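Local coordinates for protein aromatic-ring-hydroxylating dioxygenase beta subunit (Catenulispora acidiphila, PDB 6VW4) that is of unknown function but has an NTF2-like fold whose pocket binds the polyketide-type compound S-DNPA; a dioxygenase role is possible but unproven, at residues A[40-45]-A[136-141]; A[100-105]-A[118-123]. All coordinates share one frame; numbering follows the deposited sequence.

Interaction 1 of 2, residues A[40-45]-A[136-141]; sequences DGVFRH and SRWVEH. With SDN ([(3S)-9-hydroxy-1-methyl-10-oxo-4,10-dihydro-3H-benzo[g]isochromen-3-yl]acetic acid), chain C.
Val42, Phe43 and Arg44 pair in parallel with Ser136, Arg137 and Trp138, joining strands 41-44 and 132-139 within the mixed sheet of an NTF2-like, SnoaL-type fold. Three backbone hydrogen bonds knit them, donated by Arg137 N, Arg44 N and Val139 N. The face carrying Phe43 and Arg137 is the tightly packed one. There the two side chains run alongside each other, Phe43 CE1 3.8 Å from Arg137 CD, and both reach the bound ligand: the Phe43 ring turns its edge to it, CZ 3.3 Å from SDN O5, and one face of the Arg137 guanidinium meets SDN C9. Asp122 holds that guanidinium in a salt bridge. The other face, with Val42, Arg44 and Trp138, is nearer solvent. Arg44 CB sits over the six-membered ring of Trp138, 3.5 Å from its centroid, and bends at chi2 and chi3 (-82°) bring one guanidinium face over Trp138 NE1, planes 39° apart; Arg44 NH1 and this NE1 are both donors and not bonded. Glu140 OE1 lies at the guanidinium edge, in a salt bridge with Arg44 NH1 (3.1 Å). An alanine in place of Arg44 would keep CB on the ring but would probably bare the pyrrole end of the indole and leave the Glu140 carboxylate without its mate. In the pocket, His45 ND1 makes a weak hydrogen bond to SDN O3. Arg44 NE donates to Val139 O at 3.0 Å, 21° out of the guanidinium plane.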
ATOM      1  N   ASP A  40      -8.851 -26.567  -7.548  1.00 39.34           N
ATOM      2  CA  ASP A  40      -9.818 -26.121  -8.541  1.00 39.92           C
ATOM      3  C   ASP A  40      -9.909 -24.590  -8.625  1.00 39.06           C
ATOM      4  O   ASP A  40     -10.956 -24.042  -8.992  1.00 36.96           O
ATOM      5  CB  ASP A  40     -11.186 -26.739  -8.223  1.00 34.70           C
ATOM      6  CG  ASP A  40     -11.660 -26.419  -6.821  1.00 45.04           C
ATOM      7  OD1 ASP A  40     -10.820 -25.960  -6.042  1.00 41.93           O
ATOM      8  OD2 ASP A  40     -12.868 -26.589  -6.497  1.00 53.29           O
ATOM      9  N   GLY A  41      -8.817 -23.893  -8.309  1.00 45.36           N
ATOM     10  CA  GLY A  41      -8.866 -22.438  -8.188  1.00 46.32           C
ATOM     11  C   GLY A  41      -9.050 -21.734  -9.528  1.00 45.08           C
ATOM     12  O   GLY A  41      -8.482 -22.126 -10.554  1.00 38.13           O
ATOM     13  N   VAL A  42      -9.891 -20.705  -9.513  1.00 42.81           N
ATOM     14  CA  VAL A  42     -10.173 -19.875 -10.681  1.00 45.53           C
ATOM     15  C   VAL A  42      -9.311 -18.607 -10.654  1.00 43.01           C
ATOM     16  O   VAL A  42      -9.373 -17.836  -9.697  1.00 41.84           O
ATOM     17  CB  VAL A  42     -11.659 -19.478 -10.728  1.00 43.99           C
ATOM     18  CG1 VAL A  42     -11.916 -18.673 -11.977  1.00 44.34           C
ATOM     19  CG2 VAL A  42     -12.603 -20.671 -10.718  1.00 44.05           C
ATOM     20  N   PHE A  43      -8.596 -18.343 -11.744  1.00 43.02           N
ATOM     21  CA  PHE A  43      -7.756 -17.161 -11.932  1.00 38.41           C
ATOM     22  C   PHE A  43      -8.143 -16.462 -13.231  1.00 48.49           C
ATOM     23  O   PHE A  43      -7.713 -16.880 -14.306  1.00 44.59           O
ATOM     24  CB  PHE A  43      -6.317 -17.589 -11.989  1.00 46.89           C
ATOM     25  CG  PHE A  43      -5.324 -16.457 -12.058  1.00 55.86           C
ATOM     26  CD1 PHE A  43      -5.645 -15.180 -11.602  1.00 52.66           C
ATOM     27  CD2 PHE A  43      -4.040 -16.687 -12.545  1.00 64.73           C
ATOM     28  CE1 PHE A  43      -4.694 -14.147 -11.630  1.00 53.99           C
ATOM     29  CE2 PHE A  43      -3.088 -15.652 -12.589  1.00 65.18           C
ATOM     30  CZ  PHE A  43      -3.417 -14.389 -12.122  1.00 52.52           C
ATOM     31  N   ARG A  44      -8.938 -15.401 -13.137  1.00 48.64           N
ATOM     32  CA  ARG A  44      -9.304 -14.569 -14.287  1.00 51.15           C
ATOM     33  C   ARG A  44      -8.405 -13.331 -14.248  1.00 44.27           C
ATOM     34  O   ARG A  44      -8.782 -12.296 -13.684  1.00 42.45           O
ATOM     35  CB  ARG A  44     -10.791 -14.216 -14.231  1.00 54.43           C
ATOM     36  CG  ARG A  44     -11.373 -13.688 -15.562  1.00 63.37           C
ATOM     37  CD  ARG A  44     -10.735 -12.367 -16.042  1.00 62.50           C
ATOM     38  NE  ARG A  44     -11.325 -11.207 -15.384  1.00 69.51           N
ATOM     39  CZ  ARG A  44     -12.504 -10.671 -15.690  1.00 69.91           C
ATOM     40  NH1 ARG A  44     -12.941  -9.614 -15.019  1.00 72.96           N
ATOM     41  NH2 ARG A  44     -13.247 -11.184 -16.660  1.00 77.21           N
ATOM     42  N   HIS A  45      -7.200 -13.423 -14.859  1.00 50.26           N
ATOM     43  CA  HIS A  45      -6.222 -12.338 -14.748  1.00 61.83           C
ATOM     44  C   HIS A  45      -6.489 -11.178 -15.715  1.00 65.64           C
ATOM     45  O   HIS A  45      -6.017 -10.059 -15.467  1.00 59.19           O
ATOM     46  CB  HIS A  45      -4.780 -12.866 -14.953  1.00 78.01           C
ATOM     47  CG  HIS A  45      -4.443 -13.242 -16.365  1.00 93.83           C
ATOM     48  ND1 HIS A  45      -3.489 -12.576 -17.111  1.00 93.01           N
ATOM     49  CD2 HIS A  45      -4.900 -14.250 -17.146  1.00 95.90           C
ATOM     50  CE1 HIS A  45      -3.402 -13.140 -18.303  1.00 93.33           C
ATOM     51  NE2 HIS A  45      -4.241 -14.161 -18.347  1.00 97.73           N
ATOM     52  N   SER A 136     -10.650 -18.241  -5.671  1.00 38.75           N
ATOM     53  CA  SER A 136     -10.771 -17.474  -6.902  1.00 44.66           C
ATOM     54  C   SER A 136     -10.120 -16.097  -6.789  1.00 39.28           C
ATOM     55  O   SER A 136     -10.042 -15.498  -5.700  1.00 31.51           O
ATOM     56  CB  SER A 136     -12.254 -17.335  -7.331  1.00 33.17           C
ATOM     57  OG  SER A 136     -13.061 -16.849  -6.280  1.00 48.42           O
ATOM     58  N   ARG A 137      -9.666 -15.615  -7.947  1.00 35.48           N
ATOM     59  CA  ARG A 137      -9.137 -14.270  -8.136  1.00 39.01           C
ATOM     60  C   ARG A 137      -9.688 -13.717  -9.448  1.00 45.05           C
ATOM     61  O   ARG A 137      -9.484 -14.295 -10.521  1.00 30.98           O
ATOM     62  CB  ARG A 137      -7.610 -14.278  -8.140  1.00 40.98           C
ATOM     63  CG  ARG A 137      -6.994 -12.980  -8.643  1.00 45.62           C
ATOM     64  CD  ARG A 137      -5.574 -12.868  -8.158  1.00 38.39           C
ATOM     65  NE  ARG A 137      -5.560 -12.641  -6.727  1.00 41.60           N
ATOM     66  CZ  ARG A 137      -4.466 -12.704  -5.980  1.00 45.08           C
ATOM     67  NH1 ARG A 137      -3.306 -13.010  -6.534  1.00 43.87           N
ATOM     68  NH2 ARG A 137      -4.537 -12.502  -4.672  1.00 42.87           N
ATOM     69  N   TRP A 138     -10.400 -12.616  -9.344  1.00 36.20           N
ATOM     70  CA  TRP A 138     -11.108 -11.992 -10.444  1.00 39.56           C
ATOM     71  C   TRP A 138     -10.551 -10.573 -10.614  1.00 38.36           C
ATOM     72  O   TRP A 138     -10.829  -9.683  -9.805  1.00 32.83           O
ATOM     73  CB  TRP A 138     -12.606 -12.014 -10.155  1.00 38.18           C
ATOM     74  CG  TRP A 138     -13.380 -12.072 -11.405  1.00 73.45           C
ATOM     75  CD1 TRP A 138     -13.912 -11.012 -12.094  1.00 80.88           C
ATOM     76  CD2 TRP A 138     -13.689 -13.250 -12.168  1.00 76.91           C
ATOM     77  NE1 TRP A 138     -14.546 -11.463 -13.232  1.00 93.75           N
ATOM     78  CE2 TRP A 138     -14.421 -12.830 -13.303  1.00 85.51           C
ATOM     79  CE3 TRP A 138     -13.426 -14.618 -11.996  1.00 69.60           C
ATOM     80  CZ2 TRP A 138     -14.891 -13.731 -14.267  1.00 76.44           C
ATOM     81  CZ3 TRP A 138     -13.899 -15.513 -12.953  1.00 81.87           C
ATOM     82  CH2 TRP A 138     -14.620 -15.064 -14.076  1.00 74.84           C
ATOM     83  N   VAL A 139      -9.742 -10.373 -11.650  1.00 41.34           N
ATOM     84  CA  VAL A 139      -9.070  -9.104 -11.897  1.00 42.09           C
ATOM     85  C   VAL A 139      -9.838  -8.289 -12.931  1.00 41.57           C
ATOM     86  O   VAL A 139     -10.147  -8.786 -14.019  1.00 46.84           O
ATOM     87  CB  VAL A 139      -7.621  -9.320 -12.363  1.00 43.21           C
ATOM     88  CG1 VAL A 139      -6.921  -7.956 -12.488  1.00 52.85           C
ATOM     89  CG2 VAL A 139      -6.879 -10.197 -11.404  1.00 42.06           C
ATOM     90  N   GLU A 140     -10.110  -7.024 -12.608  1.00 45.37           N
ATOM     91  CA  GLU A 140     -10.493  -6.025 -13.608  1.00 50.98           C
ATOM     92  C   GLU A 140      -9.335  -5.067 -13.911  1.00 50.36           C
ATOM     93  O   GLU A 140      -8.401  -4.898 -13.112  1.00 47.17           O
ATOM     94  CB  GLU A 140     -11.701  -5.210 -13.158  1.00 48.03           C
ATOM     95  CG  GLU A 140     -12.894  -6.040 -12.730  1.00 50.04           C
ATOM     96  CD  GLU A 140     -13.682  -6.627 -13.884  1.00 70.69           C
ATOM     97  OE1 GLU A 140     -14.604  -7.426 -13.601  1.00 79.80           O
ATOM     98  OE2 GLU A 140     -13.389  -6.300 -15.066  1.00 77.02           O
ATOM     99  N   HIS A 141      -9.386  -4.458 -15.087  1.00 46.93           N
ATOM    100  CA  HIS A 141      -8.360  -3.513 -15.544  1.00 52.35           C
ATOM    101  C   HIS A 141      -9.014  -2.152 -15.713  1.00 43.60           C
ATOM    102  O   HIS A 141      -9.947  -2.021 -16.506  1.00 51.44           O
ATOM    103  CB  HIS A 141      -7.741  -3.935 -16.873  1.00 56.80           C
ATOM    104  CG  HIS A 141      -6.824  -5.108 -16.773  1.00 56.10           C
ATOM    105  ND1 HIS A 141      -6.763  -5.910 -15.657  1.00 65.14           N
ATOM    106  CD2 HIS A 141      -5.931  -5.618 -17.652  1.00 70.11           C
ATOM    107  CE1 HIS A 141      -5.872  -6.865 -15.851  1.00 66.62           C
ATOM    108  NE2 HIS A 141      -5.348  -6.706 -17.051  1.00 76.93           N
TER
HETATM  109  O4  SDN C 201      -1.845 -12.340  -9.937  1.00 64.73           O
HETATM  110  C11 SDN C 201      -2.460 -11.088  -9.884  1.00 57.36           C
HETATM  111  C12 SDN C 201      -2.506 -10.244 -10.994  1.00 58.35           C
HETATM  112  C13 SDN C 201      -1.861 -10.723 -12.314  1.00 66.94           C
HETATM  113  O5  SDN C 201      -1.341 -11.788 -12.372  1.00 70.41           O
HETATM  114  C14 SDN C 201      -1.907  -9.814 -13.528  1.00 81.79           C
HETATM  115  C15 SDN C 201      -1.284 -10.293 -14.862  1.00 89.40           C
HETATM  116  O3  SDN C 201      -1.872  -9.743 -16.061  1.00 88.46           O
HETATM  117  C16 SDN C 201      -0.243 -11.417 -14.951  1.00 82.42           C
HETATM  118  C10 SDN C 201      -2.994 -10.647  -8.685  1.00 67.24           C
HETATM  119  C9  SDN C 201      -3.603  -9.385  -8.595  1.00 58.92           C
HETATM  120  C8  SDN C 201      -3.663  -8.551  -9.701  1.00 60.13           C
HETATM  121  C7  SDN C 201      -3.108  -8.970 -10.906  1.00 70.66           C
HETATM  122  C6  SDN C 201      -3.166  -8.019 -12.146  1.00 72.91           C
HETATM  123  C5  SDN C 201      -2.543  -8.519 -13.448  1.00 78.70           C
HETATM  124  C4  SDN C 201      -2.600  -7.656 -14.629  1.00 86.00           C
HETATM  125  C3  SDN C 201      -2.247  -8.323 -15.949  1.00 86.87           C
HETATM  126  C2  SDN C 201      -0.986  -7.547 -16.284  1.00 87.75           C
HETATM  127  C1  SDN C 201      -0.963  -6.562 -17.434  1.00 88.97           C
HETATM  128  O2  SDN C 201      -2.011  -6.338 -18.082  1.00 87.12           O
HETATM  129  O1  SDN C 201       0.132  -5.994 -17.718  1.00 98.21           O

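Interaction 2 of 2, residues A[100-105]-A[118-123]; sequences FYTLVL and CPVRDV. With SDN ([(3S)-9-hydroxy-1-methyl-10-oxo-4,10-dihydro-3H-benzo[g]isochromen-3-yl]acetic acid), chain C.
Phe100 faces Val120 and Thr102 faces Cys118 across the hairpin of strands 96-108 and 111-126, part of the curved sheet that lines the pocket of this NTF2-like fold. Phe100 and Val120 exchange backbone N-H and carbonyl in both directions, as do Thr102 and Cys118, where Thr102 N lies 2.7 Å from Cys118 O. Between them Tyr101 and Pro119 form a non-hydrogen-bonded pair, and Pro119 CA makes a CA-H...O contact with Phe100 O (3.5 Å).

Apolar packing centres on the Phe100 ring. Its CG stands between the backbone N and the carbonyl carbon (chi1 60°), and the ring swings across to Val120. The CB of Val120 lies over one ring face, 3.9 Å from the centroid and toward the rim, while Val120 CG1 comes within 3.4 Å of Phe100 CZ.

Among the polar groups, Asp122 OD2 lies 3.5 Å from Phe100 CE1, ring and carboxylate planes 70° apart, yet OD2 is in a salt bridge with Arg137 and accepts a hydrogen bond from Gln18. The Tyr101 hydroxyl is hydrogen-bonded to Asp26 of a neighbouring subunit.

Thr102 OG1 lies 3.5 Å from SDN C8 and is buried with no hydrogen-bonding partner in the model. With Thr102 CB and CG2 and Val120 CG2 also near C8, this is consistent with a wall that meets the ligand's aromatic ring here mainly through van der Waals contact.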
ATOM      1  N   PHE A 100      -9.911  -5.482  -3.165  1.00 25.77           N
ATOM      2  CA  PHE A 100      -8.741  -4.657  -2.989  1.00 28.27           C
ATOM      3  C   PHE A 100      -8.295  -4.082  -4.329  1.00 30.39           C
ATOM      4  O   PHE A 100      -8.840  -4.397  -5.382  1.00 28.02           O
ATOM      5  CB  PHE A 100      -7.621  -5.477  -2.306  1.00 25.02           C
ATOM      6  CG  PHE A 100      -7.185  -6.681  -3.083  1.00 26.30           C
ATOM      7  CD1 PHE A 100      -7.879  -7.900  -2.979  1.00 29.22           C
ATOM      8  CD2 PHE A 100      -6.091  -6.611  -3.919  1.00 28.03           C
ATOM      9  CE1 PHE A 100      -7.474  -9.026  -3.689  1.00 25.07           C
ATOM     10  CE2 PHE A 100      -5.667  -7.756  -4.663  1.00 32.79           C
ATOM     11  CZ  PHE A 100      -6.360  -8.953  -4.546  1.00 29.10           C
ATOM     12  N   TYR A 101      -7.291  -3.208  -4.250  1.00 25.40           N
ATOM     13  CA  TYR A 101      -6.685  -2.536  -5.386  1.00 33.07           C
ATOM     14  C   TYR A 101      -5.324  -3.154  -5.638  1.00 30.48           C
ATOM     15  O   TYR A 101      -4.588  -3.497  -4.696  1.00 32.96           O
ATOM     16  CB  TYR A 101      -6.527  -1.019  -5.141  1.00 26.45           C
ATOM     17  CG  TYR A 101      -7.822  -0.214  -5.070  1.00 29.82           C
ATOM     18  CD1 TYR A 101      -9.053  -0.776  -5.440  1.00 33.63           C
ATOM     19  CD2 TYR A 101      -7.808   1.107  -4.623  1.00 29.41           C
ATOM     20  CE1 TYR A 101     -10.211  -0.024  -5.396  1.00 33.08           C
ATOM     21  CE2 TYR A 101      -8.930   1.850  -4.568  1.00 32.34           C
ATOM     22  CZ  TYR A 101     -10.129   1.293  -4.984  1.00 32.60           C
ATOM     23  OH  TYR A 101     -11.255   2.065  -4.908  1.00 34.17           O
ATOM     24  N   THR A 102      -4.992  -3.288  -6.910  1.00 31.82           N
ATOM     25  CA  THR A 102      -3.652  -3.643  -7.333  1.00 36.03           C
ATOM     26  C   THR A 102      -3.096  -2.532  -8.203  1.00 35.91           C
ATOM     27  O   THR A 102      -3.817  -1.972  -9.028  1.00 35.24           O
ATOM     28  CB  THR A 102      -3.604  -4.954  -8.135  1.00 36.35           C
ATOM     29  OG1 THR A 102      -4.143  -5.998  -7.333  1.00 41.05           O
ATOM     30  CG2 THR A 102      -2.149  -5.296  -8.448  1.00 38.43           C
ATOM     31  N   LEU A 103      -1.820  -2.226  -8.000  1.00 33.41           N
ATOM     32  CA  LEU A 103      -1.020  -1.423  -8.907  1.00 31.14           C
ATOM     33  C   LEU A 103       0.157  -2.241  -9.438  1.00 32.97           C
ATOM     34  O   LEU A 103       0.996  -2.704  -8.658  1.00 34.98           O
ATOM     35  CB  LEU A 103      -0.504  -0.177  -8.191  1.00 32.07           C
ATOM     36  CG  LEU A 103       0.258   0.790  -9.111  1.00 43.17           C
ATOM     37  CD1 LEU A 103      -0.644   1.347 -10.172  1.00 42.58           C
ATOM     38  CD2 LEU A 103       0.900   1.929  -8.325  1.00 39.90           C
ATOM     39  N   VAL A 104       0.250  -2.372 -10.758  1.00 38.14           N
ATOM     40  CA  VAL A 104       1.332  -3.106 -11.408  1.00 32.33           C
ATOM     41  C   VAL A 104       2.484  -2.172 -11.746  1.00 31.08           C
ATOM     42  O   VAL A 104       2.296  -1.094 -12.307  1.00 35.09           O
ATOM     43  CB  VAL A 104       0.813  -3.814 -12.672  1.00 44.49           C
ATOM     44  CG1 VAL A 104       1.891  -4.703 -13.262  1.00 46.15           C
ATOM     45  CG2 VAL A 104      -0.434  -4.603 -12.334  1.00 41.33           C
ATOM     46  N   LEU A 105       3.683  -2.585 -11.391  1.00 35.61           N
ATOM     47  CA  LEU A 105       4.909  -1.898 -11.766  1.00 29.09           C
ATOM     48  C   LEU A 105       5.780  -2.823 -12.603  1.00 40.85           C
ATOM     49  O   LEU A 105       5.868  -4.028 -12.333  1.00 37.60           O
ATOM     50  CB  LEU A 105       5.674  -1.454 -10.561  1.00 33.30           C
ATOM     51  CG  LEU A 105       4.918  -0.396  -9.775  1.00 51.39           C
ATOM     52  CD1 LEU A 105       5.696  -0.171  -8.538  1.00 58.59           C
ATOM     53  CD2 LEU A 105       4.775   0.889 -10.546  1.00 55.71           C
ATOM     54  N   CYS A 118      -5.788  -1.880 -11.025  1.00 40.53           N
ATOM     55  CA  CYS A 118      -6.727  -2.998 -11.124  1.00 43.85           C
ATOM     56  C   CYS A 118      -7.505  -3.286  -9.842  1.00 39.50           C
ATOM     57  O   CYS A 118      -6.917  -3.658  -8.818  1.00 39.27           O
ATOM     58  CB  CYS A 118      -5.998  -4.292 -11.493  1.00 40.08           C
ATOM     59  SG  CYS A 118      -4.999  -4.312 -12.984  1.00 50.49           S
ATOM     60  N   PRO A 119      -8.817  -3.127  -9.851  1.00 36.39           N
ATOM     61  CA  PRO A 119      -9.619  -3.655  -8.744  1.00 35.94           C
ATOM     62  C   PRO A 119      -9.713  -5.167  -8.884  1.00 39.85           C
ATOM     63  O   PRO A 119      -9.821  -5.705  -9.990  1.00 41.67           O
ATOM     64  CB  PRO A 119     -10.987  -2.972  -8.910  1.00 40.02           C
ATOM     65  CG  PRO A 119     -11.018  -2.438 -10.272  1.00 39.56           C
ATOM     66  CD  PRO A 119      -9.615  -2.367 -10.824  1.00 38.98           C
ATOM     67  N   VAL A 120      -9.609  -5.854  -7.754  1.00 29.74           N
ATOM     68  CA  VAL A 120      -9.525  -7.308  -7.737  1.00 31.54           C
ATOM     69  C   VAL A 120     -10.446  -7.830  -6.653  1.00 32.70           C
ATOM     70  O   VAL A 120     -10.513  -7.263  -5.553  1.00 33.67           O
ATOM     71  CB  VAL A 120      -8.090  -7.803  -7.490  1.00 36.54           C
ATOM     72  CG1 VAL A 120      -8.036  -9.351  -7.533  1.00 40.47           C
ATOM     73  CG2 VAL A 120      -7.146  -7.216  -8.488  1.00 39.10           C
ATOM     74  N   ARG A 121     -11.109  -8.941  -6.938  1.00 31.46           N
ATOM     75  CA  ARG A 121     -11.855  -9.687  -5.926  1.00 36.54           C
ATOM     76  C   ARG A 121     -11.274 -11.089  -5.764  1.00 39.77           C
ATOM     77  O   ARG A 121     -11.154 -11.846  -6.739  1.00 34.61           O
ATOM     78  CB  ARG A 121     -13.331  -9.785  -6.286  1.00 37.43           C
ATOM     79  CG  ARG A 121     -14.091 -10.696  -5.327  1.00 47.45           C
ATOM     80  CD  ARG A 121     -15.603 -10.553  -5.440  1.00 41.59           C
ATOM     81  NE  ARG A 121     -16.096  -9.263  -4.987  1.00 48.44           N
ATOM     82  CZ  ARG A 121     -17.335  -8.816  -5.164  1.00 56.07           C
ATOM     83  NH1 ARG A 121     -18.227  -9.563  -5.794  1.00 59.82           N
ATOM     84  NH2 ARG A 121     -17.678  -7.617  -4.706  1.00 64.26           N
ATOM     85  N   ASP A 122     -10.899 -11.427  -4.536  1.00 33.78           N
ATOM     86  CA  ASP A 122     -10.437 -12.757  -4.183  1.00 31.02           C
ATOM     87  C   ASP A 122     -11.512 -13.439  -3.346  1.00 36.89           C
ATOM     88  O   ASP A 122     -12.241 -12.779  -2.592  1.00 32.36           O
ATOM     89  CB  ASP A 122      -9.150 -12.715  -3.352  1.00 28.17           C
ATOM     90  CG  ASP A 122      -7.913 -12.569  -4.179  1.00 40.80           C
ATOM     91  OD1 ASP A 122      -8.023 -12.593  -5.430  1.00 41.96           O
ATOM     92  OD2 ASP A 122      -6.824 -12.455  -3.564  1.00 43.22           O
ATOM     93  N   VAL A 123     -11.593 -14.764  -3.456  1.00 34.95           N
ATOM     94  CA  VAL A 123     -12.341 -15.589  -2.505  1.00 26.02           C
ATOM     95  C   VAL A 123     -11.352 -16.581  -1.900  1.00 32.20           C
ATOM     96  O   VAL A 123     -10.656 -17.300  -2.633  1.00 30.51           O
ATOM     97  CB  VAL A 123     -13.518 -16.317  -3.158  1.00 33.60           C
ATOM     98  CG1 VAL A 123     -14.180 -17.221  -2.131  1.00 39.03           C
ATOM     99  CG2 VAL A 123     -14.551 -15.297  -3.730  1.00 30.53           C
TER
HETATM  100  O4  SDN C 201      -1.845 -12.340  -9.937  1.00 64.73           O
HETATM  101  C11 SDN C 201      -2.460 -11.088  -9.884  1.00 57.36           C
HETATM  102  C12 SDN C 201      -2.506 -10.244 -10.994  1.00 58.35           C
HETATM  103  C13 SDN C 201      -1.861 -10.723 -12.314  1.00 66.94           C
HETATM  104  O5  SDN C 201      -1.341 -11.788 -12.372  1.00 70.41           O
HETATM  105  C14 SDN C 201      -1.907  -9.814 -13.528  1.00 81.79           C
HETATM  106  C15 SDN C 201      -1.284 -10.293 -14.862  1.00 89.40           C
HETATM  107  O3  SDN C 201      -1.872  -9.743 -16.061  1.00 88.46           O
HETATM  108  C16 SDN C 201      -0.243 -11.417 -14.951  1.00 82.42           C
HETATM  109  C10 SDN C 201      -2.994 -10.647  -8.685  1.00 67.24           C
HETATM  110  C9  SDN C 201      -3.603  -9.385  -8.595  1.00 58.92           C
HETATM  111  C8  SDN C 201      -3.663  -8.551  -9.701  1.00 60.13           C
HETATM  112  C7  SDN C 201      -3.108  -8.970 -10.906  1.00 70.66           C
HETATM  113  C6  SDN C 201      -3.166  -8.019 -12.146  1.00 72.91           C
HETATM  114  C5  SDN C 201      -2.543  -8.519 -13.448  1.00 78.70           C
HETATM  115  C4  SDN C 201      -2.600  -7.656 -14.629  1.00 86.00           C
HETATM  116  C3  SDN C 201      -2.247  -8.323 -15.949  1.00 86.87           C
HETATM  117  C2  SDN C 201      -0.986  -7.547 -16.284  1.00 87.75           C
HETATM  118  C1  SDN C 201      -0.963  -6.562 -17.434  1.00 88.97           C
HETATM  119  O2  SDN C 201      -2.011  -6.338 -18.082  1.00 87.12           O
HETATM  120  O1  SDN C 201       0.132  -5.994 -17.718  1.00 98.21           O

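Interactions 1 and 2 occupy one sheet, their centres about 10 Å apart, and meet where strands 111-126 and 132-139 run side by side. They are tied by the salt bridge between Arg137 NH2 and Asp122 OD2 (2.5 Å) and by a probable backbone hydrogen bond from Trp138 N to Arg121 O (2.8 Å). Both contacts line the pocket for SDN: 40-45/136-141 supplies Phe43, His45, Arg137, Val139 and His141, and 100-105/118-123 adds Thr102 and Val120. The carboxylate of Asp122 thus belongs to one contact while probably steadying, as a second-shell group, the arginine of the other. Tyr33 adds a hydrogen bond to the ligand.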